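Local atomic coordinates of thioredoxin-like protein (PDB entry 3TY1), a protein that is of unknown function but probably binds carbohydrate, having the beta-supersandwich fold of the galactose mutarotase (aldose 1-epimerase) clan. Residues G118-G123 against Y202-Q207; H124-D129 against P324-R329; G137-T142 against G163-S168; D194-H199 against K335-G340. All coordinates share one frame; numbering follows the deposited sequence. Where two conformers were deposited one is given.

The four contacts show how a supersandwich is tied together around strand 204-214 and its neighbours. Contact 1 lies in the middle: its centre is about 9 Å from that of contact 4 and about 12 Å from those of contacts 2 and 3. Strand 204-214 serves contact 1 and pairs with strand 335-337 of contact 4, while strands 159-169 and 189-198, of contacts 3 and 4, share the ten-stranded antiparallel sheet. Segments 118-123, 124-129 and 137-142 follow closely in sequence, yet reach partners far apart along the chain. Contact 3 closes within the span of contact 1, whereas contacts 2 and 4 interlock with it, so distant segments form one body.

Contact 1 (G118-G123 against Y202-Q207); sequences GYEWTG and YPHDYQ
In this supersandwich, the end of strand 114-119 turns away from its antiparallel neighbour, strand 204-214, and the side chain of Gln207 packs against the diverging loop. The dense half is built on Gln207. Its backbone N donates to Tyr119 O at 2.9 Å, a nearly straight bond (165°) lying in the carbonyl plane; Tyr119 itself follows a cis peptide bond from Gly118. With CG beside its own backbone N and the chain extended beyond, Gln207 runs obliquely across Thr122. Methyl CG2 of Thr122 rests 3.5 Å from Gln207 CB and also meets the amide carbon. At the tip, Gln207 OE1 accepts from Thr122 N at 3.1 Å, the donor standing well above the carbonyl plane. A water donates to the same OE1 and to Glu120 O, so the oxygen is gripped twice, while NE2 is bonded to Ser320 and to a water that donates to Thr122 O. Two bonded ends thus fix the rotation of the amide.

The other half is looser and more open, its Glu120 and His204 partly exposed. Glu120 crosses His204 obliquely, with Glu120 CG 3.7 Å from His204 CE1 and the carboxylate plane almost perpendicular to the ring. Between their polar ends lies a water, within bonding distance of Glu120 OE2 and in the ring plane 2.6 Å from His204 NE2. Glu120 OE2 also forms a salt bridge with Arg101 of the second subunit. His204 ND1 steadies the ring, donating to Asp205 O at 2.7 Å, in the ring plane and on a carbonyl lone pair.

Contact 2 (H124-D129 against P324-R329); sequences HPVTAD and PVTIER
Val126 makes the central packing contact with the first turn of helix 325-330. From the short strand 126-128 its CB meets Pro324 CB at 3.7 Å, the two side chains crossing at about a right angle. Its branches then divide the helix start between them: CG1 of Val126, in the crowded position between N and carbonyl carbon, lies 3.8 Å from Val325 CG1, while CG2 meets Thr326 tip to tip, nearest its OG1. Two residues on, from the same face of the strand, Ala128 CB touches Thr326 CG2 at 3.6 Å.

Around this mainly apolar shell lies a polar one. Pro324 occupies the N-cap position, and its CA approaches His124 O at 3.3 Å in a CA-H...O contact. A water donates to that same oxygen and accepts from Val325 N, 3.0 Å away, bridging strand approach and helix start. Farther out, His124 ND1 is bonded to Glu384, the C-terminal residue, and Tyr133 of the partner strand in the hairpin binds both Asp129 OD2 and Arg329 NH2. The direct contact is therefore mainly apolar, with one water satisfying an N-H of the first helical turn and a tyrosine hydroxyl linking two side chains of opposite charge.

Contact 3 (G137-T142 against G163-S168); sequences GKAGNT and GLVKES
Thr142 closes a loop against a strand of the large antiparallel sheet, and its three side-chain atoms divide between packing and hydrogen bonding. CB, directed at the strand, lies 3.7 Å from Val165 CG1, a methyl held anti to its own backbone N. From there the side chain forks. The methyl CG2, anti to the backbone N of Thr142, crosses the same valine methyl obliquely, 3.7 Å away, and comes to 3.4 Å from Lys166 O. The hydroxyl takes the other direction, beside the backbone N, and OG1 donates to Lys138 O at 2.6 Å from above the carbonyl plane. That carbonyl also accepts from Asn141 N, so two donors grip it and hold the short 3-10 turn at 139-140 closed. Thr142 OG1 also accepts from a water that donates as well to Lys166 O, 2.8 Å away. One hydroxyl therefore braces its own loop and, through solvent, reaches the strand.

Glu167 forms the second bridge. Its extended chain brings OE2 to 4.1 Å from Ala139 CB, and a water accepts from Lys138 N and lies 2.9 Å from Glu167 OE1. The two carboxylate oxygens also accept from the successive backbone amides of Tyr119 and Glu120, an anchorage that would be expected to stabilise the anionic form. Lys138 NZ leads away to a salt bridge with Glu108 of the second subunit.

In the fold, loop 137-142 follows the hairpin strand 131-133 and is bonded to the end of strand 114-119 through Ala139 and Gly118; strand 159-169 lies between strands 146-152 and 173-183.

Contact 4 (D194-H199 against K335-G340); sequences DVLTNH and KQLQPG
Leu196 and Asn198 of strand 189-198, in the large sheet, meet Leu337 of strand 335-337, in the mixed sheet, the short axes inclined at 66°. Leu337 is aimed across the gap, CG anti to its backbone N, and its CD2 methyl does the touching. Leu196 starts off to the flank of the strand, but its own anti CG brings the branch end around, and the two chains cross obliquely with Leu196 CD2 and Leu337 CD2 3.6 Å apart. Tyr206 packs against both leucines, while Phe345 touches Leu196 and Ala343 touches Leu337, so the pair belongs to the apolar filling between the sheets.

Asn198 points across at Leu337 and meets both its side chain and its backbone. Its CB lies 4.0 Å from Leu337 CG, and CG, anti to the backbone N, places the amide beyond the leucine. ND2 donates to Leu337 O at 2.9 Å; the acceptor lies near the amide plane, although the donor stands above the plane of the leucine carbonyl. ND2 also bonds Tyr202 O, and OD1 accepts from Ala200 N, so the amide is held at both ends and its flip is fixed.

Asn198 O receives a weak, bent bond from Gly340 N at 2.9 Å. Gly340, whose positive phi of 78° favours glycine, turns the chain from strand 335-337 toward strand 342-352, which pairs with strand 189-198. The chemistry divides the labour: methyl packing joins the strand bodies, while the buried amide bonds two carbonyls (Leu337 and Tyr202) and the N-H of Ala200.

Contact 1 (G118-G123 against Y202-Q207)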
loop_
_atom_site.group_PDB
_atom_site.type_symbol
_atom_site.label_atom_id
_atom_site.label_comp_id
_atom_site.label_asym_id
_atom_site.label_seq_id
_atom_site.Cartn_x
_atom_site.Cartn_y
_atom_site.Cartn_z
ATOM N N GLY A 118 -8.358 15.978 7.192
ATOM C CA GLY A 118 -9.734 15.980 6.675
ATOM C C GLY A 118 -9.719 15.276 5.319
ATOM O O GLY A 118 -8.769 14.575 5.044
ATOM N N TYR A 119 -10.731 15.431 4.457
ATOM C CA TYR A 119 -11.975 16.187 4.738
ATOM C C TYR A 119 -13.158 15.289 5.061
ATOM O O TYR A 119 -14.112 15.718 5.706
ATOM C CB TYR A 119 -12.334 17.090 3.559
ATOM C CG TYR A 119 -11.395 18.253 3.402
ATOM C CD1 TYR A 119 -10.151 18.100 2.789
ATOM C CD2 TYR A 119 -11.751 19.538 3.863
ATOM C CE1 TYR A 119 -9.281 19.171 2.654
ATOM C CE2 TYR A 119 -10.883 20.635 3.705
ATOM C CZ TYR A 119 -9.638 20.432 3.114
ATOM O OH TYR A 119 -8.764 21.480 2.947
ATOM N N GLU A 120 -13.107 14.035 4.636
ATOM C CA GLU A 120 -14.209 13.093 4.904
ATOM C C GLU A 120 -14.387 12.874 6.428
ATOM O O GLU A 120 -15.519 12.741 6.930
ATOM C CB GLU A 120 -13.979 11.787 4.136
ATOM C CG GLU A 120 -15.236 10.958 3.970
ATOM C CD GLU A 120 -15.003 9.584 3.363
ATOM O OE1 GLU A 120 -14.114 9.431 2.500
ATOM O OE2 GLU A 120 -15.768 8.656 3.712
ATOM N N TRP A 121 -13.272 12.851 7.153
ATOM C CA TRP A 121 -13.276 12.879 8.623
ATOM C C TRP A 121 -11.927 13.379 9.110
ATOM O O TRP A 121 -11.003 13.551 8.312
ATOM C CB TRP A 121 -13.611 11.513 9.260
ATOM C CG TRP A 121 -12.555 10.530 9.130
ATOM C CD1 TRP A 121 -11.552 10.292 10.020
ATOM C CD2 TRP A 121 -12.317 9.688 8.015
ATOM N NE1 TRP A 121 -10.717 9.339 9.540
ATOM C CE2 TRP A 121 -11.144 8.961 8.294
ATOM C CE3 TRP A 121 -12.974 9.478 6.798
ATOM C CZ2 TRP A 121 -10.600 8.027 7.395
ATOM C CZ3 TRP A 121 -12.445 8.560 5.907
ATOM C CH2 TRP A 121 -11.260 7.839 6.214
ATOM N N THR A 122 -11.821 13.578 10.420
ATOM C CA THR A 122 -10.600 14.051 11.045
ATOM C C THR A 122 -10.499 13.543 12.483
ATOM O O THR A 122 -11.378 12.865 12.988
ATOM C CB THR A 122 -10.553 15.610 11.044
ATOM O OG1 THR A 122 -9.210 16.034 11.210
ATOM C CG2 THR A 122 -11.486 16.227 12.147
ATOM N N GLY A 123 -9.384 13.859 13.127
ATOM C CA GLY A 123 -9.238 13.626 14.550
ATOM C C GLY A 123 -8.627 12.295 14.929
ATOM O O GLY A 123 -8.290 11.470 14.061
ATOM N N TYR A 202 -25.871 13.541 -2.850
ATOM C CA TYR A 202 -26.400 13.430 -1.485
ATOM C C TYR A 202 -25.563 14.269 -0.549
ATOM O O TYR A 202 -24.360 14.430 -0.777
ATOM C CB TYR A 202 -26.388 11.967 -1.002
ATOM C CG TYR A 202 -27.240 11.075 -1.856
ATOM C CD1 TYR A 202 -28.594 10.883 -1.583
ATOM C CD2 TYR A 202 -26.713 10.468 -2.977
ATOM C CE1 TYR A 202 -29.394 10.082 -2.431
ATOM C CE2 TYR A 202 -27.481 9.666 -3.808
ATOM C CZ TYR A 202 -28.818 9.466 -3.535
ATOM O OH TYR A 202 -29.558 8.667 -4.385
ATOM N N PRO A 203 -26.182 14.811 0.512
ATOM C CA PRO A 203 -25.371 15.549 1.467
ATOM C C PRO A 203 -24.355 14.624 2.094
ATOM O O PRO A 203 -24.668 13.457 2.306
ATOM C CB PRO A 203 -26.384 15.987 2.532
ATOM C CG PRO A 203 -27.587 15.049 2.348
ATOM C CD PRO A 203 -27.617 14.826 0.878
ATOM N N HIS A 204 -23.152 15.136 2.363
ATOM C CA HIS A 204 -22.132 14.357 3.026
ATOM C C HIS A 204 -21.494 15.148 4.159
ATOM O O HIS A 204 -21.311 16.381 4.075
ATOM C CB HIS A 204 -21.078 13.849 2.032
ATOM C CG HIS A 204 -20.337 12.666 2.544
ATOM N ND1 HIS A 204 -19.353 12.772 3.503
ATOM C CD2 HIS A 204 -20.477 11.346 2.291
ATOM C CE1 HIS A 204 -18.917 11.568 3.814
ATOM N NE2 HIS A 204 -19.587 10.682 3.099
ATOM N N ASP A 205 -21.179 14.437 5.232
ATOM C CA ASP A 205 -20.409 15.007 6.343
ATOM C C ASP A 205 -18.994 15.418 5.906
ATOM O O ASP A 205 -18.457 14.855 4.967
ATOM C CB ASP A 205 -20.240 13.984 7.485
ATOM C CG ASP A 205 -21.504 13.736 8.264
ATOM O OD1 ASP A 205 -22.541 14.420 8.062
ATOM O OD2 ASP A 205 -21.437 12.833 9.106
ATOM N N TYR A 206 -18.436 16.428 6.567
ATOM C CA TYR A 206 -17.031 16.750 6.400
ATOM C C TYR A 206 -16.523 17.338 7.694
ATOM O O TYR A 206 -17.309 17.829 8.505
ATOM C CB TYR A 206 -16.785 17.687 5.217
ATOM C CG TYR A 206 -17.178 19.148 5.427
ATOM C CD1 TYR A 206 -18.477 19.603 5.157
ATOM C CD2 TYR A 206 -16.248 20.060 5.888
ATOM C CE1 TYR A 206 -18.811 20.951 5.340
ATOM C CE2 TYR A 206 -16.567 21.383 6.076
ATOM C CZ TYR A 206 -17.829 21.830 5.804
ATOM O OH TYR A 206 -18.062 23.155 6.026
ATOM N N GLN A 207 -15.219 17.199 7.890
ATOM C CA GLN A 207 -14.477 17.807 8.979
ATOM C C GLN A 207 -13.108 18.237 8.467
ATOM O O GLN A 207 -12.542 17.563 7.609
ATOM C CB GLN A 207 -14.229 16.828 10.112
ATOM C CG GLN A 207 -15.440 16.178 10.735
ATOM C CD GLN A 207 -15.015 15.128 11.719
ATOM O OE1 GLN A 207 -14.750 13.980 11.327
ATOM N NE2 GLN A 207 -14.905 15.512 13.007
HETATM O O HOH W 1 -16.745 13.227 9.534
HETATM O O HOH W 2 -18.497 8.306 3.175
HETATM O O HOH W 3 -13.254 13.760 14.603
#

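Contact 2 (H124-D129 against P324-R329)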
loop_
_atom_site.group_PDB
_atom_site.type_symbol
_atom_site.label_atom_id
_atom_site.label_comp_id
_atom_site.label_asym_id
_atom_site.label_seq_id
_atom_site.Cartn_x
_atom_site.Cartn_y
_atom_site.Cartn_z
ATOM N N HIS A 124 -8.515 12.075 16.233
ATOM C CA HIS A 124 -7.935 10.832 16.746
ATOM C C HIS A 124 -8.748 9.629 16.247
ATOM O O HIS A 124 -9.939 9.752 15.987
ATOM C CB HIS A 124 -7.912 10.823 18.268
ATOM C CG HIS A 124 -6.971 11.807 18.871
ATOM N ND1 HIS A 124 -7.020 12.141 20.205
ATOM C CD2 HIS A 124 -5.967 12.538 18.335
ATOM C CE1 HIS A 124 -6.065 13.011 20.470
ATOM N NE2 HIS A 124 -5.408 13.258 19.356
ATOM N N PRO A 125 -8.108 8.457 16.121
ATOM C CA PRO A 125 -8.807 7.291 15.586
ATOM C C PRO A 125 -9.855 6.661 16.509
ATOM O O PRO A 125 -9.833 6.882 17.712
ATOM C CB PRO A 125 -7.677 6.287 15.310
ATOM C CG PRO A 125 -6.655 6.584 16.302
ATOM C CD PRO A 125 -6.705 8.142 16.451
ATOM N N VAL A 126 -10.791 5.940 15.903
ATOM C CA VAL A 126 -11.826 5.201 16.624
ATOM C C VAL A 126 -12.377 4.198 15.676
ATOM O O VAL A 126 -12.434 4.458 14.468
ATOM C CB VAL A 126 -13.018 6.115 17.103
ATOM C CG1 VAL A 126 -13.759 6.802 15.899
ATOM C CG2 VAL A 126 -14.045 5.334 17.983
ATOM N N THR A 127 -12.766 3.041 16.205
ATOM C CA THR A 127 -13.501 2.037 15.446
ATOM C C THR A 127 -14.984 2.253 15.766
ATOM O O THR A 127 -15.385 2.117 16.891
ATOM C CB THR A 127 -13.007 0.627 15.815
ATOM O OG1 THR A 127 -11.578 0.590 15.632
ATOM C CG2 THR A 127 -13.696 -0.491 14.973
ATOM N N ALA A 128 -15.767 2.624 14.768
ATOM C CA ALA A 128 -17.213 2.886 14.906
ATOM C C ALA A 128 -17.803 2.352 13.631
ATOM O O ALA A 128 -17.104 2.275 12.625
ATOM C CB ALA A 128 -17.494 4.359 15.050
ATOM N N ASP A 129 -19.072 1.945 13.722
ATOM C CA ASP A 129 -19.724 1.017 12.786
ATOM C C ASP A 129 -18.860 -0.208 13.022
ATOM O O ASP A 129 -18.512 -0.521 14.165
ATOM C CB ASP A 129 -19.666 1.446 11.313
ATOM C CG ASP A 129 -19.800 2.950 11.120
ATOM O OD1 ASP A 129 -20.775 3.558 11.621
ATOM O OD2 ASP A 129 -18.908 3.517 10.452
ATOM N N PRO A 324 -12.218 11.915 18.477
ATOM C CA PRO A 324 -12.658 11.062 17.381
ATOM C C PRO A 324 -14.007 11.474 16.804
ATOM O O PRO A 324 -14.767 12.190 17.447
ATOM C CB PRO A 324 -12.741 9.666 18.011
ATOM C CG PRO A 324 -11.919 9.725 19.219
ATOM C CD PRO A 324 -12.003 11.141 19.710
ATOM N N VAL A 325 -14.276 11.016 15.597
ATOM C CA VAL A 325 -15.479 11.379 14.856
ATOM C C VAL A 325 -16.778 11.045 15.611
ATOM O O VAL A 325 -17.782 11.748 15.436
ATOM C CB VAL A 325 -15.454 10.758 13.438
ATOM C CG1 VAL A 325 -15.567 9.214 13.521
ATOM C CG2 VAL A 325 -16.535 11.374 12.563
ATOM N N THR A 326 -16.740 10.018 16.468
ATOM C CA THR A 326 -17.855 9.674 17.351
ATOM C C THR A 326 -18.202 10.826 18.306
ATOM O O THR A 326 -19.351 11.173 18.453
ATOM C CB THR A 326 -17.556 8.375 18.176
ATOM O OG1 THR A 326 -16.234 8.461 18.726
ATOM C CG2 THR A 326 -17.650 7.144 17.298
ATOM N N ILE A 327 -17.200 11.425 18.940
ATOM C CA ILE A 327 -17.410 12.565 19.866
ATOM C C ILE A 327 -17.813 13.816 19.105
ATOM O O ILE A 327 -18.768 14.503 19.497
ATOM C CB ILE A 327 -16.173 12.795 20.756
ATOM C CG1 ILE A 327 -16.151 11.714 21.845
ATOM C CG2 ILE A 327 -16.169 14.185 21.368
ATOM C CD1 ILE A 327 -14.794 11.415 22.413
ATOM N N GLU A 328 -17.139 14.075 17.981
ATOM C CA GLU A 328 -17.445 15.256 17.148
ATOM C C GLU A 328 -18.860 15.224 16.550
ATOM O O GLU A 328 -19.485 16.286 16.401
ATOM C CB GLU A 328 -16.390 15.475 16.073
ATOM C CG GLU A 328 -15.019 15.740 16.668
ATOM C CD GLU A 328 -14.943 17.018 17.480
ATOM O OE1 GLU A 328 -15.184 18.103 16.899
ATOM O OE2 GLU A 328 -14.678 16.943 18.708
ATOM N N ARG A 329 -19.377 14.037 16.249
ATOM C CA ARG A 329 -20.783 13.904 15.826
ATOM C C ARG A 329 -21.739 14.154 17.001
ATOM O O ARG A 329 -22.709 14.922 16.881
ATOM C CB ARG A 329 -21.068 12.502 15.296
ATOM C CG ARG A 329 -20.509 12.215 13.915
ATOM C CD ARG A 329 -20.471 10.724 13.716
ATOM N NE ARG A 329 -19.908 10.332 12.437
ATOM C CZ ARG A 329 -19.682 9.074 12.066
ATOM N NH1 ARG A 329 -19.972 8.039 12.865
ATOM N NH2 ARG A 329 -19.142 8.843 10.878
HETATM O O HOH W 4 -11.920 10.134 14.010
#

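Contact 3 (G137-T142 against G163-S168)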
loop_
_atom_site.group_PDB
_atom_site.type_symbol
_atom_site.label_atom_id
_atom_site.label_comp_id
_atom_site.label_asym_id
_atom_site.label_seq_id
_atom_site.Cartn_x
_atom_site.Cartn_y
_atom_site.Cartn_z
ATOM N N GLY A 137 -7.846 11.604 8.943
ATOM C CA GLY A 137 -8.401 11.477 7.616
ATOM C C GLY A 137 -7.394 11.150 6.530
ATOM O O GLY A 137 -6.259 10.640 6.795
ATOM N N LYS A 138 -7.806 11.433 5.306
ATOM C CA LYS A 138 -7.052 10.982 4.116
ATOM C C LYS A 138 -6.424 12.027 3.231
ATOM O O LYS A 138 -5.546 11.659 2.436
ATOM C CB LYS A 138 -7.924 10.040 3.253
ATOM C CG LYS A 138 -8.140 8.658 3.919
ATOM C CD LYS A 138 -8.767 7.635 2.968
ATOM C CE LYS A 138 -7.745 7.014 1.975
ATOM N NZ LYS A 138 -8.410 6.157 0.916
ATOM N N ALA A 139 -6.814 13.303 3.351
ATOM C CA ALA A 139 -6.343 14.336 2.402
ATOM C C ALA A 139 -4.836 14.409 2.389
ATOM O O ALA A 139 -4.192 14.464 1.319
ATOM C CB ALA A 139 -6.954 15.739 2.704
ATOM N N GLY A 140 -4.260 14.396 3.577
ATOM C CA GLY A 140 -2.817 14.506 3.715
ATOM C C GLY A 140 -1.981 13.363 3.133
ATOM O O GLY A 140 -0.763 13.526 2.920
ATOM N N ASN A 141 -2.606 12.205 2.923
ATOM C CA ASN A 141 -1.947 11.049 2.309
ATOM C C ASN A 141 -2.550 10.676 0.958
ATOM O O ASN A 141 -2.470 9.540 0.538
ATOM C CB ASN A 141 -1.921 9.892 3.293
ATOM C CG ASN A 141 -0.838 10.045 4.334
ATOM O OD1 ASN A 141 0.293 9.692 4.084
ATOM N ND2 ASN A 141 -1.180 10.551 5.512
ATOM N N THR A 142 -3.113 11.668 0.258
ATOM C CA THR A 142 -3.703 11.484 -1.063
ATOM C C THR A 142 -2.901 12.296 -2.086
ATOM O O THR A 142 -2.794 13.493 -1.942
ATOM C CB THR A 142 -5.177 11.966 -1.091
ATOM O OG1 THR A 142 -5.918 11.195 -0.134
ATOM C CG2 THR A 142 -5.789 11.837 -2.512
ATOM N N GLY A 163 -3.802 22.489 -6.314
ATOM C CA GLY A 163 -3.778 21.035 -6.310
ATOM C C GLY A 163 -5.116 20.428 -5.934
ATOM O O GLY A 163 -5.598 20.692 -4.838
ATOM N N LEU A 164 -5.702 19.632 -6.833
ATOM C CA LEU A 164 -6.997 18.959 -6.593
ATOM C C LEU A 164 -6.731 17.620 -5.901
ATOM O O LEU A 164 -6.066 16.757 -6.469
ATOM C CB LEU A 164 -7.712 18.696 -7.904
ATOM C CG LEU A 164 -9.121 18.075 -7.876
ATOM C CD1 LEU A 164 -10.031 18.955 -7.078
ATOM C CD2 LEU A 164 -9.651 17.833 -9.333
ATOM N N VAL A 165 -7.244 17.468 -4.690
ATOM C CA VAL A 165 -7.089 16.274 -3.849
ATOM C C VAL A 165 -8.468 15.642 -3.687
ATOM O O VAL A 165 -9.407 16.251 -3.158
ATOM C CB VAL A 165 -6.488 16.659 -2.517
ATOM C CG1 VAL A 165 -6.283 15.421 -1.656
ATOM C CG2 VAL A 165 -5.140 17.356 -2.735
ATOM N N LYS A 166 -8.615 14.431 -4.189
ATOM C CA LYS A 166 -9.913 13.793 -4.286
ATOM C C LYS A 166 -10.124 12.705 -3.262
ATOM O O LYS A 166 -9.205 11.929 -2.967
ATOM C CB LYS A 166 -10.103 13.187 -5.665
ATOM C CG LYS A 166 -10.040 14.144 -6.840
ATOM C CD LYS A 166 -10.392 13.335 -8.119
ATOM C CE LYS A 166 -10.567 14.178 -9.356
ATOM N NZ LYS A 166 -10.971 13.289 -10.503
ATOM N N GLU A 167 -11.349 12.642 -2.740
ATOM C CA GLU A 167 -11.783 11.609 -1.809
ATOM C C GLU A 167 -13.085 11.063 -2.421
ATOM O O GLU A 167 -14.163 11.401 -1.952
ATOM C CB GLU A 167 -12.005 12.186 -0.399
ATOM C CG GLU A 167 -10.699 12.786 0.244
ATOM C CD GLU A 167 -10.924 13.421 1.607
ATOM O OE1 GLU A 167 -11.206 12.684 2.572
ATOM O OE2 GLU A 167 -10.791 14.664 1.740
ATOM N N SER A 168 -12.917 10.272 -3.490
ATOM C CA SER A 168 -13.965 9.684 -4.339
ATOM C C SER A 168 -14.046 8.187 -4.114
ATOM O O SER A 168 -13.063 7.468 -4.335
ATOM C CB SER A 168 -13.611 9.953 -5.797
ATOM O OG SER A 168 -13.495 11.359 -6.007
HETATM O O HOH W 5 -10.673 11.870 5.284
HETATM O O HOH W 6 -8.214 10.330 -0.919
#

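Contact 4 (D194-H199 against K335-G340)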
loop_
_atom_site.group_PDB
_atom_site.type_symbol
_atom_site.label_atom_id
_atom_site.label_comp_id
_atom_site.label_asym_id
_atom_site.label_seq_id
_atom_site.Cartn_x
_atom_site.Cartn_y
_atom_site.Cartn_z
ATOM N N ASP A 194 -8.541 27.373 -0.119
ATOM C CA ASP A 194 -8.989 26.058 -0.499
ATOM C C ASP A 194 -10.503 26.082 -0.690
ATOM O O ASP A 194 -11.212 26.841 -0.004
ATOM C CB ASP A 194 -8.628 24.981 0.568
ATOM C CG ASP A 194 -7.152 24.923 0.896
ATOM O OD1 ASP A 194 -6.289 25.317 0.052
ATOM O OD2 ASP A 194 -6.845 24.494 2.040
ATOM N N VAL A 195 -10.993 25.231 -1.590
ATOM C CA VAL A 195 -12.419 25.069 -1.825
ATOM C C VAL A 195 -12.770 23.571 -1.831
ATOM O O VAL A 195 -12.338 22.831 -2.703
ATOM C CB VAL A 195 -12.899 25.708 -3.164
ATOM C CG1 VAL A 195 -14.436 25.569 -3.299
ATOM C CG2 VAL A 195 -12.470 27.186 -3.284
ATOM N N LEU A 196 -13.519 23.134 -0.829
ATOM C CA LEU A 196 -14.031 21.767 -0.751
ATOM C C LEU A 196 -15.358 21.766 -1.499
ATOM O O LEU A 196 -16.204 22.656 -1.252
ATOM C CB LEU A 196 -14.282 21.382 0.701
ATOM C CG LEU A 196 -15.006 20.062 0.990
ATOM C CD1 LEU A 196 -14.152 18.879 0.620
ATOM C CD2 LEU A 196 -15.402 20.012 2.430
ATOM N N THR A 197 -15.541 20.808 -2.397
ATOM C CA THR A 197 -16.806 20.648 -3.108
ATOM C C THR A 197 -17.331 19.229 -2.982
ATOM O O THR A 197 -16.590 18.245 -3.116
ATOM C CB THR A 197 -16.699 21.032 -4.592
ATOM O OG1 THR A 197 -16.239 22.377 -4.685
ATOM C CG2 THR A 197 -18.031 20.942 -5.302
ATOM N N ASN A 198 -18.632 19.134 -2.707
ATOM C CA ASN A 198 -19.310 17.847 -2.668
ATOM C C ASN A 198 -19.860 17.594 -4.064
ATOM O O ASN A 198 -20.838 18.215 -4.473
ATOM C CB ASN A 198 -20.425 17.841 -1.631
ATOM C CG ASN A 198 -21.194 16.550 -1.614
ATOM O OD1 ASN A 198 -20.799 15.579 -2.245
ATOM N ND2 ASN A 198 -22.267 16.510 -0.852
ATOM N N HIS A 199 -19.198 16.704 -4.804
ATOM C CA HIS A 199 -19.618 16.376 -6.176
ATOM C C HIS A 199 -20.701 15.314 -6.232
ATOM O O HIS A 199 -21.141 14.956 -7.318
ATOM C CB HIS A 199 -18.408 15.920 -7.009
ATOM C CG HIS A 199 -17.425 17.007 -7.315
ATOM N ND1 HIS A 199 -17.273 17.531 -8.578
ATOM C CD2 HIS A 199 -16.520 17.641 -6.536
ATOM C CE1 HIS A 199 -16.339 18.466 -8.560
ATOM N NE2 HIS A 199 -15.862 18.553 -7.333
ATOM N N LYS A 335 -19.825 19.099 10.262
ATOM C CA LYS A 335 -20.573 19.936 9.329
ATOM C C LYS A 335 -21.064 19.025 8.215
ATOM O O LYS A 335 -20.565 17.909 8.080
ATOM C CB LYS A 335 -19.628 21.037 8.768
ATOM C CG LYS A 335 -18.790 21.872 9.833
ATOM C CD LYS A 335 -19.692 22.523 10.935
ATOM C CE LYS A 335 -18.975 23.495 11.949
ATOM N NZ LYS A 335 -18.267 22.900 13.156
ATOM N N GLN A 336 -22.055 19.484 7.453
ATOM C CA GLN A 336 -22.615 18.774 6.296
ATOM C C GLN A 336 -22.501 19.670 5.049
ATOM O O GLN A 336 -22.661 20.894 5.147
ATOM C CB GLN A 336 -24.087 18.436 6.550
ATOM C CG GLN A 336 -24.316 17.390 7.655
ATOM C CD GLN A 336 -24.148 17.953 9.060
ATOM O OE1 GLN A 336 -24.652 19.038 9.371
ATOM N NE2 GLN A 336 -23.447 17.213 9.915
ATOM N N LEU A 337 -22.212 19.087 3.888
ATOM C CA LEU A 337 -22.119 19.838 2.640
ATOM C C LEU A 337 -23.182 19.281 1.710
ATOM O O LEU A 337 -23.228 18.074 1.444
ATOM C CB LEU A 337 -20.703 19.722 2.053
ATOM C CG LEU A 337 -20.126 20.786 1.102
ATOM C CD1 LEU A 337 -20.342 22.233 1.571
ATOM C CD2 LEU A 337 -18.614 20.488 0.858
ATOM N N GLN A 338 -24.068 20.163 1.244
ATOM C CA GLN A 338 -25.179 19.767 0.385
ATOM C C GLN A 338 -24.705 19.339 -1.000
ATOM O O GLN A 338 -23.594 19.683 -1.385
ATOM C CB GLN A 338 -26.184 20.929 0.289
ATOM C CG GLN A 338 -26.857 21.274 1.636
ATOM C CD GLN A 338 -27.528 20.068 2.263
ATOM O OE1 GLN A 338 -27.232 19.694 3.398
ATOM N NE2 GLN A 338 -28.365 19.412 1.499
ATOM N N PRO A 339 -25.528 18.560 -1.743
ATOM C CA PRO A 339 -25.135 18.126 -3.086
ATOM C C PRO A 339 -24.722 19.289 -3.974
ATOM O O PRO A 339 -25.476 20.250 -4.107
ATOM C CB PRO A 339 -26.414 17.492 -3.647
ATOM C CG PRO A 339 -27.216 17.140 -2.498
ATOM C CD PRO A 339 -26.898 18.115 -1.420
ATOM N N GLY A 340 -23.524 19.222 -4.547
ATOM C CA GLY A 340 -23.027 20.276 -5.422
ATOM C C GLY A 340 -22.499 21.518 -4.712
ATOM O O GLY A 340 -22.024 22.418 -5.371
#